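Local atomic coordinates of arabinogalactan endo-1,4-beta-galactosidase (Ignisphaera aggregans, PDB entry 7OSK), a protein that probably hydrolyses internal beta-1,4-galactosidic bonds of arabinogalactan-type polysaccharides, through the calcium-binding family 53 glycoside hydrolase domain that this chain contains. Residues Ile63-Lys68 and Pro360-Lys365; Arg116-Ala121 and Ala177-Leu182; Asn190-Gly195 and Thr207-Leu212; Ala215-Val220 and Ser251-Asp256; Asp300-His305 and Trp356-Gly361. One frame throughout, in Å; residues are numbered along the deposited sequence.

Contact 1 (Ile63-Lys68 and Pro360-Lys365); sequences IELGGK and PGAGWK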
# COMPACT_ATOMS: atom_id res chain seq x y z
N ILE A 63 7.10 11.79 -12.28
CA ILE A 63 7.20 11.83 -13.74
C ILE A 63 6.79 13.21 -14.27
O ILE A 63 7.37 13.70 -15.25
CB ILE A 63 6.31 10.75 -14.40
CG1 ILE A 63 6.72 9.36 -13.90
CG2 ILE A 63 6.42 10.81 -15.92
CD1 ILE A 63 5.77 8.25 -14.29
N GLU A 64 5.81 13.83 -13.64
CA GLU A 64 5.32 15.14 -14.06
C GLU A 64 6.39 16.21 -13.86
O GLU A 64 6.45 17.18 -14.61
CB GLU A 64 4.05 15.51 -13.30
CG GLU A 64 2.82 14.70 -13.72
CD GLU A 64 1.59 15.02 -12.89
OE1 GLU A 64 1.61 16.04 -12.17
OE2 GLU A 64 0.60 14.26 -12.97
N LEU A 65 7.23 16.02 -12.84
CA LEU A 65 8.27 16.99 -12.53
C LEU A 65 9.49 16.82 -13.43
O LEU A 65 10.30 17.74 -13.56
CB LEU A 65 8.69 16.86 -11.06
CG LEU A 65 7.60 17.11 -10.01
CD1 LEU A 65 8.19 17.04 -8.61
CD2 LEU A 65 6.90 18.45 -10.23
N GLY A 66 9.62 15.65 -14.05
CA GLY A 66 10.72 15.37 -14.95
C GLY A 66 11.59 14.21 -14.50
O GLY A 66 12.67 13.99 -15.05
N GLY A 67 11.12 13.47 -13.50
CA GLY A 67 11.85 12.31 -13.01
C GLY A 67 11.87 11.18 -14.01
O GLY A 67 10.88 10.94 -14.70
N LYS A 68 13.00 10.47 -14.08
CA LYS A 68 13.20 9.41 -15.06
C LYS A 68 13.56 8.08 -14.39
O LYS A 68 14.35 8.05 -13.44
CB LYS A 68 14.29 9.80 -16.05
CG LYS A 68 13.97 11.03 -16.89
CD LYS A 68 15.15 11.42 -17.77
CE LYS A 68 14.83 12.61 -18.66
NZ LYS A 68 13.75 12.31 -19.64
N PRO A 360 13.76 16.64 -6.80
CA PRO A 360 13.27 17.94 -6.32
C PRO A 360 11.76 18.11 -6.54
O PRO A 360 11.29 18.01 -7.68
CB PRO A 360 14.06 18.95 -7.16
CG PRO A 360 15.31 18.24 -7.50
CD PRO A 360 14.93 16.80 -7.69
N GLY A 361 11.03 18.34 -5.46
CA GLY A 361 9.60 18.56 -5.54
C GLY A 361 8.77 17.33 -5.20
O GLY A 361 7.57 17.44 -4.95
N ALA A 362 9.42 16.17 -5.17
CA ALA A 362 8.74 14.91 -4.90
C ALA A 362 9.06 14.40 -3.50
O ALA A 362 9.30 13.21 -3.31
CB ALA A 362 9.14 13.87 -5.94
N GLY A 363 9.06 15.30 -2.53
CA GLY A 363 9.29 14.93 -1.15
C GLY A 363 8.04 14.36 -0.51
O GLY A 363 7.01 14.20 -1.17
N TRP A 364 8.12 14.07 0.78
CA TRP A 364 6.99 13.54 1.53
C TRP A 364 5.98 14.64 1.85
O TRP A 364 4.86 14.37 2.27
CB TRP A 364 7.46 12.89 2.83
CG TRP A 364 7.68 13.88 3.93
CD1 TRP A 364 8.75 14.71 4.09
CD2 TRP A 364 6.79 14.16 5.02
NE1 TRP A 364 8.59 15.48 5.22
CE2 TRP A 364 7.39 15.16 5.80
CE3 TRP A 364 5.54 13.65 5.41
CZ2 TRP A 364 6.79 15.66 6.95
CZ3 TRP A 364 4.95 14.15 6.55
CH2 TRP A 364 5.58 15.15 7.30
N LYS A 365 6.41 15.88 1.64
CA LYS A 365 5.62 17.05 1.99
C LYS A 365 6.06 18.20 1.11
O LYS A 365 7.21 18.25 0.68
CB LYS A 365 5.80 17.38 3.48
CG LYS A 365 4.92 18.50 4.00
CD LYS A 365 5.16 18.73 5.49
CE LYS A 365 4.25 19.81 6.04
NZ LYS A 365 4.42 19.99 7.51
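Leu65, in the last turn of helix 59-65, leans on the backbone of Pro360, Gly361 and Ala362 in the loop that follows strand 346-352 of the (beta/alpha)8, or TIM, barrel. The contact thus joins elements that follow the first and the last strand, which are neighbours where the barrel closes. The helix stops in a Schellman motif: Gly66, with its positive phi of 119°, is the C-prime residue, Gly67 N bonds back to Ile62 O, and Gly66 N bonds back to Ile63 O at 3.2 Å.

Across the two segments the contact is van der Waals only, without a hydrogen bond, and one methyl carries it. CG of Leu65 stands anti to the carbonyl carbon (chi1 -61°), and the extended second torsion carries CD1 out to the loop. There CD1 lies 3.4 Å from Pro360 O and 3.5 Å from Gly361 C. Gly361 also has positive phi, and its lack of a side chain leaves this place to the methyl.

Polar links come from neighbouring indoles. Trp61 NE1, on the same helix, bonds to Gly361 O, and Trp356 NE1 bonds to Ala362 O. Leu65 also touches Tyr359, while the Ala362 methyl packs on Trp61 and Ile62. The apolar part of the contact ends at Ala362, whose CB is 4.3 Å from Leu65 CD1.

Contact 2 (Arg116-Ala121 and Ala177-Leu182); sequences RMTDFA and AEHNAL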
# COMPACT_ATOMS: atom_id res chain seq x y z
N ARG A 116 -5.14 12.22 -10.88
CA ARG A 116 -3.76 11.82 -11.15
C ARG A 116 -3.55 10.32 -10.91
O ARG A 116 -2.81 9.67 -11.64
CB ARG A 116 -2.78 12.62 -10.28
CG ARG A 116 -1.39 12.00 -10.18
CD ARG A 116 -0.30 13.02 -9.85
NE ARG A 116 -0.74 14.05 -8.91
CZ ARG A 116 -0.90 15.34 -9.21
NH1 ARG A 116 -0.66 15.80 -10.43
NH2 ARG A 116 -1.30 16.18 -8.27
N MET A 117 -4.20 9.79 -9.88
CA MET A 117 -4.07 8.37 -9.55
C MET A 117 -4.78 7.49 -10.57
O MET A 117 -4.33 6.40 -10.88
CB MET A 117 -4.62 8.10 -8.15
CG MET A 117 -3.76 8.66 -7.03
SD MET A 117 -2.12 7.91 -6.95
CE MET A 117 -1.14 9.11 -7.86
N THR A 118 -5.91 7.97 -11.08
CA THR A 118 -6.70 7.20 -12.03
C THR A 118 -5.99 7.08 -13.37
O THR A 118 -6.10 6.06 -14.06
CB THR A 118 -8.10 7.84 -12.24
OG1 THR A 118 -8.82 7.83 -11.00
CG2 THR A 118 -8.90 7.07 -13.29
N ASP A 119 -5.25 8.12 -13.75
CA ASP A 119 -4.55 8.12 -15.03
C ASP A 119 -3.45 7.06 -15.04
O ASP A 119 -3.18 6.45 -16.07
CB ASP A 119 -3.95 9.49 -15.33
CG ASP A 119 -3.10 9.49 -16.59
OD1 ASP A 119 -3.68 9.53 -17.70
OD2 ASP A 119 -1.86 9.43 -16.47
N PHE A 120 -2.82 6.86 -13.89
CA PHE A 120 -1.76 5.87 -13.78
C PHE A 120 -2.34 4.46 -13.73
O PHE A 120 -1.85 3.54 -14.38
CB PHE A 120 -0.90 6.13 -12.55
CG PHE A 120 0.36 5.31 -12.51
CD1 PHE A 120 1.45 5.67 -13.28
CD2 PHE A 120 0.46 4.20 -11.70
CE1 PHE A 120 2.61 4.92 -13.25
CE2 PHE A 120 1.62 3.45 -11.66
CZ PHE A 120 2.70 3.82 -12.44
N ALA A 121 -3.41 4.31 -12.95
CA ALA A 121 -4.08 3.02 -12.81
C ALA A 121 -4.64 2.56 -14.15
O ALA A 121 -4.69 1.37 -14.44
CB ALA A 121 -5.19 3.11 -11.77
N ALA A 177 -13.89 3.76 -13.49
CA ALA A 177 -14.45 2.77 -14.41
C ALA A 177 -14.50 3.32 -15.84
O ALA A 177 -14.32 2.57 -16.80
CB ALA A 177 -15.84 2.35 -13.96
N GLU A 178 -14.72 4.62 -15.97
CA GLU A 178 -14.91 5.24 -17.28
C GLU A 178 -13.59 5.55 -17.97
O GLU A 178 -13.50 5.55 -19.20
CB GLU A 178 -15.74 6.51 -17.15
CG GLU A 178 -17.17 6.23 -16.75
CD GLU A 178 -17.88 5.31 -17.73
OE1 GLU A 178 -17.68 5.49 -18.95
OE2 GLU A 178 -18.61 4.41 -17.27
N HIS A 179 -12.55 5.80 -17.17
CA HIS A 179 -11.21 5.96 -17.70
C HIS A 179 -10.53 4.60 -17.80
O HIS A 179 -9.31 4.52 -17.96
CB HIS A 179 -10.40 6.91 -16.82
CG HIS A 179 -10.99 8.29 -16.73
ND1 HIS A 179 -12.20 8.54 -16.13
CD2 HIS A 179 -10.53 9.49 -17.17
CE1 HIS A 179 -12.47 9.83 -16.20
NE2 HIS A 179 -11.47 10.43 -16.82
N ASN A 180 -11.33 3.54 -17.73
CA ASN A 180 -10.83 2.16 -17.78
C ASN A 180 -9.74 1.94 -16.75
O ASN A 180 -8.63 1.53 -17.08
CB ASN A 180 -10.32 1.83 -19.18
CG ASN A 180 -11.44 1.76 -20.21
OD1 ASN A 180 -11.43 2.48 -21.20
ND2 ASN A 180 -12.41 0.88 -19.97
N ALA A 181 -10.07 2.23 -15.49
CA ALA A 181 -9.13 2.08 -14.39
C ALA A 181 -9.83 1.54 -13.15
O ALA A 181 -9.41 1.80 -12.03
CB ALA A 181 -8.47 3.41 -14.08
N LEU A 182 -10.90 0.78 -13.37
CA LEU A 182 -11.61 0.15 -12.26
C LEU A 182 -10.67 -0.79 -11.51
O LEU A 182 -10.11 -1.71 -12.12
CB LEU A 182 -12.82 -0.62 -12.77
CG LEU A 182 -13.75 -1.16 -11.67
CD1 LEU A 182 -14.51 -0.01 -11.02
CD2 LEU A 182 -14.71 -2.20 -12.22
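Thr118 and Ala121, one turn apart on helix 114-126, pack against Ala181 and His179 in the turn that follows helix 158-178. The contact is van der Waals packing, methyls against methyls and one backbone carbonyl, and no hydrogen bond crosses it. The Ala181 methyl is at its centre, with CB 3.6 Å from Thr118 O. The same CB lies 3.8 Å from Thr118 CG2 and 4.0 Å from Ala121 CB. Thr118 turns its methyl, not its hydroxyl, to this neighbour, because CG2 is anti to the backbone N (OG1 chi1 -62°). Thr118 CG2 also touches His179 CB at 3.8 Å, the two side chains crossing at about a right angle.

The polar groups find partners on their own side of the contact: Thr118 OG1 is hydrogen-bonded to Leu114 O, and His179 ND1 to Tyr175 O, with the two rings stacked. Asn180, with positive phi, is the C-prime residue of a Schellman motif in which Ala181 N bonds to Met176 O and Asn180 N bonds weakly to Ala177 O. Helix 114-126 thus packs on the turn leading from the next outer helix, 158-178, to strand 185-188, as in the alpha layer of a TIM barrel.

Contact 3 (Asn190-Gly195 and Thr207-Leu212); sequences NEINNG and TQFVGL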
# COMPACT_ATOMS: atom_id res chain seq x y z
N ASN A 190 -6.99 3.31 5.27
CA ASN A 190 -5.61 2.85 5.36
C ASN A 190 -5.19 2.62 6.80
O ASN A 190 -5.15 3.56 7.60
CB ASN A 190 -4.64 3.84 4.71
CG ASN A 190 -3.25 3.25 4.50
OD1 ASN A 190 -3.07 2.37 3.67
ND2 ASN A 190 -2.28 3.73 5.27
N GLU A 191 -4.87 1.37 7.12
CA GLU A 191 -4.48 0.97 8.47
C GLU A 191 -5.50 1.49 9.48
O GLU A 191 -5.20 2.34 10.32
CB GLU A 191 -3.08 1.49 8.79
CG GLU A 191 -2.00 0.92 7.87
CD GLU A 191 -0.61 1.43 8.20
OE1 GLU A 191 -0.46 2.16 9.20
OE2 GLU A 191 0.33 1.10 7.45
N ILE A 192 -6.71 0.95 9.40
CA ILE A 192 -7.84 1.42 10.18
C ILE A 192 -7.93 0.71 11.54
O ILE A 192 -9.01 0.40 12.02
CB ILE A 192 -9.16 1.23 9.41
CG1 ILE A 192 -9.27 -0.20 8.87
CG2 ILE A 192 -9.24 2.20 8.25
CD1 ILE A 192 -10.68 -0.70 8.73
N ASN A 193 -6.77 0.47 12.15
CA ASN A 193 -6.70 -0.17 13.46
C ASN A 193 -7.57 0.56 14.49
O ASN A 193 -8.42 -0.05 15.14
CB ASN A 193 -5.26 -0.22 13.96
CG ASN A 193 -4.34 -1.00 13.02
OD1 ASN A 193 -4.45 -0.90 11.80
ND2 ASN A 193 -3.44 -1.79 13.60
N ASN A 194 -7.34 1.86 14.61
CA ASN A 194 -8.09 2.70 15.54
C ASN A 194 -9.25 3.37 14.83
O ASN A 194 -9.72 4.44 15.25
CB ASN A 194 -7.16 3.73 16.17
CG ASN A 194 -6.00 3.10 16.91
OD1 ASN A 194 -6.15 2.03 17.51
ND2 ASN A 194 -4.84 3.75 16.88
N GLY A 195 -9.71 2.75 13.76
CA GLY A 195 -10.79 3.29 12.96
C GLY A 195 -10.29 4.33 11.98
O GLY A 195 -9.09 4.49 11.78
N THR A 207 -20.05 1.45 16.68
CA THR A 207 -21.31 1.45 15.95
C THR A 207 -21.24 2.39 14.75
O THR A 207 -21.59 2.00 13.63
CB THR A 207 -22.48 1.87 16.85
OG1 THR A 207 -22.50 1.06 18.04
CG2 THR A 207 -23.81 1.72 16.12
N GLN A 208 -20.79 3.61 14.98
CA GLN A 208 -20.67 4.60 13.92
C GLN A 208 -19.55 4.23 12.97
O GLN A 208 -19.65 4.44 11.76
CB GLN A 208 -20.42 5.99 14.52
CG GLN A 208 -21.60 6.51 15.33
CD GLN A 208 -21.45 7.97 15.70
OE1 GLN A 208 -20.34 8.50 15.76
NE2 GLN A 208 -22.57 8.63 15.95
N PHE A 209 -18.48 3.68 13.53
CA PHE A 209 -17.35 3.18 12.75
C PHE A 209 -17.81 2.15 11.72
O PHE A 209 -17.41 2.21 10.55
CB PHE A 209 -16.30 2.59 13.70
CG PHE A 209 -15.15 1.90 13.01
CD1 PHE A 209 -14.66 2.34 11.79
CD2 PHE A 209 -14.54 0.80 13.60
CE1 PHE A 209 -13.61 1.69 11.17
CE2 PHE A 209 -13.49 0.15 12.99
CZ PHE A 209 -13.02 0.60 11.78
N VAL A 210 -18.67 1.23 12.14
CA VAL A 210 -19.16 0.18 11.26
C VAL A 210 -20.15 0.72 10.22
O VAL A 210 -20.22 0.23 9.10
CB VAL A 210 -19.85 -0.95 12.06
CG1 VAL A 210 -20.58 -1.92 11.13
CG2 VAL A 210 -18.82 -1.69 12.89
N GLY A 211 -20.91 1.74 10.61
CA GLY A 211 -21.84 2.37 9.70
C GLY A 211 -21.11 3.01 8.53
O GLY A 211 -21.52 2.88 7.38
N LEU A 212 -20.02 3.71 8.83
CA LEU A 212 -19.22 4.36 7.81
C LEU A 212 -18.46 3.34 6.97
O LEU A 212 -18.31 3.50 5.76
CB LEU A 212 -18.23 5.35 8.44
CG LEU A 212 -18.85 6.59 9.08
CD1 LEU A 212 -17.80 7.40 9.83
CD2 LEU A 212 -19.54 7.45 8.04
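Phe209, on helix 206-223, reaches over to Ile192 and Gly195 in the loop that follows strand 185-188 of the TIM barrel. That loop folds into a type I beta turn from Ile192 to Gly195, closed by a weak bond from Gly195 N to Ile192 O. Its start, Asn190-Glu191, is consistent with the Asn-Glu pair found after the fourth strand in clan GH-A hydrolases.

From CB, which points toward the loop, the Phe209 side chain leaves the helix with CG anti to the backbone N (chi1 173°). Beyond CG the ring slides beneath Gly195. CD1 is 4.2 Å from Gly195 CA, and the next atom, CE1, approaches the same carbon to 3.7 Å. Gly195 CA sits over one face in a CH-pi contact, 3.9 Å from the ring centroid and 22° off the ring normal, displaced toward the rim. At the far end, CZ meets the turn as well, lying 4.0 Å from Ile192 O. The Ile192 side chain crosses the phenyl group obliquely; its CG1 branch stands between the backbone N and the carbonyl carbon (chi1 50°), which directs CD1 at the ring.

Trp206 meets the Phe209 ring edge-to-face, and Phe244 of helix 238-250 touches it too. With an alanine in place of Phe209, Gly195 would probably lose the aromatic face beneath it, and a gap would open between the turn and the helix. The apolar contact at the ring tip is Phe209 CZ to Ile192 CD1, at 4.1 Å.

Contact 4 (Ala215-Val220 and Ser251-Asp256); sequences AAISAV and SGVSFD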
# COMPACT_ATOMS: atom_id res chain seq x y z
N ALA A 215 -20.98 1.75 4.72
CA ALA A 215 -21.44 2.73 3.73
C ALA A 215 -20.52 2.77 2.52
O ALA A 215 -20.98 2.82 1.38
CB ALA A 215 -21.54 4.10 4.36
N ALA A 216 -19.22 2.76 2.77
CA ALA A 216 -18.24 2.74 1.69
C ALA A 216 -18.35 1.45 0.90
O ALA A 216 -18.33 1.47 -0.33
CB ALA A 216 -16.84 2.89 2.25
N ILE A 217 -18.49 0.33 1.60
CA ILE A 217 -18.58 -0.97 0.95
C ILE A 217 -19.83 -1.05 0.07
O ILE A 217 -19.77 -1.56 -1.04
CB ILE A 217 -18.59 -2.11 1.99
CG1 ILE A 217 -17.26 -2.14 2.74
CG2 ILE A 217 -18.81 -3.46 1.31
CD1 ILE A 217 -17.24 -3.05 3.94
N SER A 218 -20.95 -0.53 0.57
CA SER A 218 -22.18 -0.51 -0.22
C SER A 218 -21.95 0.23 -1.53
O SER A 218 -22.50 -0.14 -2.57
CB SER A 218 -23.33 0.14 0.55
OG SER A 218 -23.88 -0.76 1.50
N ALA A 219 -21.13 1.28 -1.48
CA ALA A 219 -20.84 2.07 -2.66
C ALA A 219 -20.05 1.26 -3.68
O ALA A 219 -20.37 1.27 -4.87
CB ALA A 219 -20.08 3.33 -2.28
N VAL A 220 -19.02 0.56 -3.21
CA VAL A 220 -18.17 -0.24 -4.09
C VAL A 220 -18.97 -1.29 -4.85
O VAL A 220 -18.81 -1.45 -6.06
CB VAL A 220 -17.05 -0.95 -3.30
CG1 VAL A 220 -16.17 -1.77 -4.24
CG2 VAL A 220 -16.22 0.05 -2.51
N SER A 251 -20.15 -7.67 13.27
CA SER A 251 -20.90 -6.43 13.06
C SER A 251 -21.57 -6.39 11.69
O SER A 251 -22.28 -5.44 11.37
CB SER A 251 -19.97 -5.22 13.21
OG SER A 251 -19.51 -5.10 14.54
N GLY A 252 -21.35 -7.42 10.88
CA GLY A 252 -21.97 -7.52 9.58
C GLY A 252 -21.13 -6.93 8.47
O GLY A 252 -21.57 -6.86 7.32
N VAL A 253 -19.92 -6.49 8.80
CA VAL A 253 -19.01 -5.93 7.81
C VAL A 253 -18.51 -7.04 6.89
O VAL A 253 -17.77 -7.93 7.32
CB VAL A 253 -17.81 -5.21 8.46
CG1 VAL A 253 -16.84 -4.70 7.40
CG2 VAL A 253 -18.29 -4.06 9.33
N SER A 254 -18.93 -6.99 5.63
CA SER A 254 -18.54 -7.98 4.65
C SER A 254 -17.31 -7.51 3.88
O SER A 254 -17.31 -6.44 3.27
CB SER A 254 -19.69 -8.27 3.68
OG SER A 254 -20.13 -7.08 3.04
N PHE A 255 -16.25 -8.31 3.93
CA PHE A 255 -15.03 -8.03 3.19
C PHE A 255 -14.36 -9.33 2.81
O PHE A 255 -14.70 -10.39 3.34
CB PHE A 255 -14.08 -7.16 4.03
CG PHE A 255 -13.64 -7.80 5.31
CD1 PHE A 255 -14.49 -7.87 6.39
CD2 PHE A 255 -12.37 -8.33 5.42
CE1 PHE A 255 -14.09 -8.47 7.57
CE2 PHE A 255 -11.96 -8.93 6.60
CZ PHE A 255 -12.82 -8.99 7.67
N ASP A 256 -13.39 -9.26 1.90
CA ASP A 256 -12.78 -10.46 1.33
C ASP A 256 -11.34 -10.64 1.78
O ASP A 256 -10.89 -11.77 1.99
CB ASP A 256 -12.84 -10.39 -0.20
CG ASP A 256 -14.25 -10.18 -0.72
OD1 ASP A 256 -15.04 -11.15 -0.71
OD2 ASP A 256 -14.56 -9.05 -1.15
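Ile217 sets the methyls of both its branches against the oxygen end of the Ser254 carbonyl and rests its tip on Val253. CD1 lies 3.5 Å from Ser254 O, and CG2 lies 3.9 Å from that same oxygen, so the carbonyl is met by two methyls of one side chain. CG1 stands anti to the carbonyl carbon (chi1 -64°), and the nearly extended second torsion carries CD1 onward to Val253 CG1, 3.9 Å away. The Ile217 and Val253 side chains cross at about a right angle. Val253 offers this particular methyl because CG1 is anti to its own backbone N (chi1 177°). The Ser254 side chain is a looser neighbour, with OG 4.2 Å from Ile217 CG2, and no hydrogen bond passes between the segments.

In the TIM barrel, Ile217 belongs to helix 206-223, while 251-256 connects the following helix, 238-250, to strand 257-261; the contact is therefore between an outer helix and the alpha-to-beta loop of the next beta-alpha unit. That loop begins with a Schellman motif at Gly252, whose positive phi turns the chain out of helix 238-250.

Ser251 O accepts from Lys214 NZ on helix 206-223, and Ser251 OG is bonded to Arg247 O and Trp206 NE1. Farther along, Asp256 OD2 accepts from Ile229 N of strand 228-234. On another side of helix 206-223, Ala215 and Ala219 pack on helix 158-178.

Contact 5 (Asp300-His305 and Trp356-Gly361); sequences DDSDGH and WIPYPG. With CA (calcium ion), chain C; HEZ (hexane-1,6-diol), chain F.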
# COMPACT_ATOMS: atom_id res chain seq x y z
N ASP A 300 22.68 5.17 3.24
CA ASP A 300 23.07 6.50 2.80
C ASP A 300 21.86 7.39 2.50
O ASP A 300 20.72 6.91 2.43
CB ASP A 300 23.96 6.40 1.56
CG ASP A 300 25.40 6.07 1.90
OD1 ASP A 300 25.64 5.49 2.98
OD2 ASP A 300 26.30 6.39 1.10
N ASP A 301 22.12 8.68 2.35
CA ASP A 301 21.09 9.67 2.02
C ASP A 301 21.47 10.40 0.73
O ASP A 301 22.66 10.52 0.42
CB ASP A 301 20.90 10.66 3.17
CG ASP A 301 19.71 11.58 2.95
OD1 ASP A 301 18.57 11.14 3.17
OD2 ASP A 301 19.93 12.76 2.57
N SER A 302 20.47 10.89 0.01
CA SER A 302 20.67 11.48 -1.31
C SER A 302 20.36 12.97 -1.36
O SER A 302 21.12 13.75 -1.95
CB SER A 302 19.79 10.75 -2.33
OG SER A 302 20.05 11.21 -3.65
N ASP A 303 19.25 13.37 -0.74
CA ASP A 303 18.73 14.73 -0.89
C ASP A 303 18.88 15.59 0.37
O ASP A 303 18.33 16.69 0.45
CB ASP A 303 17.25 14.68 -1.29
CG ASP A 303 16.41 13.83 -0.35
OD1 ASP A 303 16.89 13.46 0.74
OD2 ASP A 303 15.24 13.55 -0.71
N GLY A 304 19.62 15.09 1.35
CA GLY A 304 19.88 15.84 2.57
C GLY A 304 18.74 15.80 3.57
O GLY A 304 18.86 16.35 4.66
N HIS A 305 17.64 15.15 3.19
CA HIS A 305 16.50 14.99 4.08
C HIS A 305 16.58 13.64 4.80
O HIS A 305 16.44 12.60 4.15
CB HIS A 305 15.18 15.09 3.30
CG HIS A 305 13.97 14.99 4.16
ND1 HIS A 305 13.32 16.09 4.68
CD2 HIS A 305 13.28 13.91 4.61
CE1 HIS A 305 12.29 15.70 5.41
NE2 HIS A 305 12.24 14.37 5.38
N TRP A 356 9.65 5.54 -5.08
CA TRP A 356 9.88 6.84 -4.45
C TRP A 356 11.36 7.22 -4.52
O TRP A 356 12.08 7.19 -3.52
CB TRP A 356 9.39 6.82 -3.00
CG TRP A 356 9.02 8.17 -2.47
CD1 TRP A 356 9.21 9.37 -3.09
CD2 TRP A 356 8.39 8.46 -1.22
NE1 TRP A 356 8.74 10.39 -2.30
CE2 TRP A 356 8.23 9.85 -1.14
CE3 TRP A 356 7.95 7.67 -0.15
CZ2 TRP A 356 7.65 10.48 -0.04
CZ3 TRP A 356 7.37 8.29 0.94
CH2 TRP A 356 7.23 9.68 0.98
N ILE A 357 11.80 7.58 -5.72
CA ILE A 357 13.18 7.99 -5.95
C ILE A 357 13.37 9.46 -5.53
O ILE A 357 12.40 10.22 -5.51
CB ILE A 357 13.59 7.81 -7.42
CG1 ILE A 357 12.68 8.63 -8.35
CG2 ILE A 357 13.51 6.34 -7.81
CD1 ILE A 357 13.25 8.83 -9.73
N PRO A 358 14.61 9.85 -5.21
CA PRO A 358 14.83 11.24 -4.81
C PRO A 358 14.72 12.19 -5.99
O PRO A 358 15.42 12.00 -6.99
CB PRO A 358 16.24 11.23 -4.24
CG PRO A 358 16.92 10.12 -4.96
CD PRO A 358 15.86 9.08 -5.21
N TYR A 359 13.86 13.20 -5.88
CA TYR A 359 13.71 14.19 -6.93
C TYR A 359 13.21 15.51 -6.34
O TYR A 359 12.35 15.50 -5.46
CB TYR A 359 12.75 13.70 -8.01
CG TYR A 359 12.95 14.39 -9.35
CD1 TYR A 359 13.83 13.88 -10.29
CD2 TYR A 359 12.26 15.56 -9.66
CE1 TYR A 359 14.03 14.51 -11.50
CE2 TYR A 359 12.44 16.19 -10.88
CZ TYR A 359 13.33 15.65 -11.80
OH TYR A 359 13.52 16.28 -13.01
N PRO A 360 13.76 16.64 -6.80
CA PRO A 360 13.27 17.94 -6.32
C PRO A 360 11.76 18.11 -6.54
O PRO A 360 11.29 18.01 -7.68
CB PRO A 360 14.06 18.95 -7.16
CG PRO A 360 15.31 18.24 -7.50
CD PRO A 360 14.93 16.80 -7.69
N GLY A 361 11.03 18.34 -5.46
CA GLY A 361 9.60 18.56 -5.54
C GLY A 361 8.77 17.33 -5.20
O GLY A 361 7.57 17.44 -4.95
CA CA C . 16.49 11.34 2.01
O1 HEZ F . 12.67 18.49 -2.75
C1 HEZ F . 12.15 19.60 -2.06
C2 HEZ F . 13.29 20.43 -1.50
C3 HEZ F . 13.71 19.94 -0.13
C4 HEZ F . 14.96 19.08 -0.24
C5 HEZ F . 15.50 18.77 1.14
C6 HEZ F . 16.74 19.59 1.41
O6 HEZ F . 17.41 19.08 2.55
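Ser302 and Pro358 face each other across two loops that follow the last two strands, 287-293 and 346-352, of the TIM barrel, beside its calcium site. Both CB atoms point at the opposing loop. Ser302 extends OG anti to its backbone N, which sets the hydroxyl oxygen alongside the proline ring, 3.6 Å from Pro358 CG; this is packing and not a hydrogen bond. Asp303 follows at greater range, with OD2 4.3 Å from Pro358 CB.

The Asp303 carboxylate meets the calcium through one oxygen, OD1, at 2.5 Å, while OD2 stays back on the side of Pro358. Its CG stands between the backbone N and the carbonyl carbon (chi1 54°). Asp303 OD1 also accepts from His305 N at 3.1 Å, 46° out of the carboxylate plane, making an Asx turn. Asp301 OD1 binds the ion at 2.4 Å, while its other oxygen, OD2, takes a weak bond from Gly304 N. His305 contributes its backbone O, 2.5 Å from calcium, rather than its imidazole. With three ligands from 301-305 alone, this loop curls round the ion; Asn307, Asn370 and Glu373 are the other protein ligands.

A hexane-1,6-diol, probably from the crystallisation liquor, spans the same two loops. Its O6 is weakly bonded to Asp303 O; at the other end, Gly361 N gives a nearly straight bond to O1 of the diol, 3.2 Å long (173°).

Overall arrangement
All five contacts belong to one TIM-barrel domain of eight parallel strands. Contact 1 spans nearly the whole chain, and contacts 2, 3 and 4 are nested within it in that order; contact 5 follows them and ends on the same loop as contact 1. Contacts 1 and 5 share Pro360-Gly361, their centres about 10 Å apart; Gly66 O and Tyr359 OH probably form a further bond between them, so the barrel closure adjoins the calcium loop. Contacts 3 and 4, centres about 11 Å apart, share one helix and meet where Val210 packs on Val253. Contact 2 is tied to contact 1 by the Glu64-Arg116 salt bridge. Contacts 4 and 5, centres about 39 Å apart, lie on opposite sides of the chain's centre.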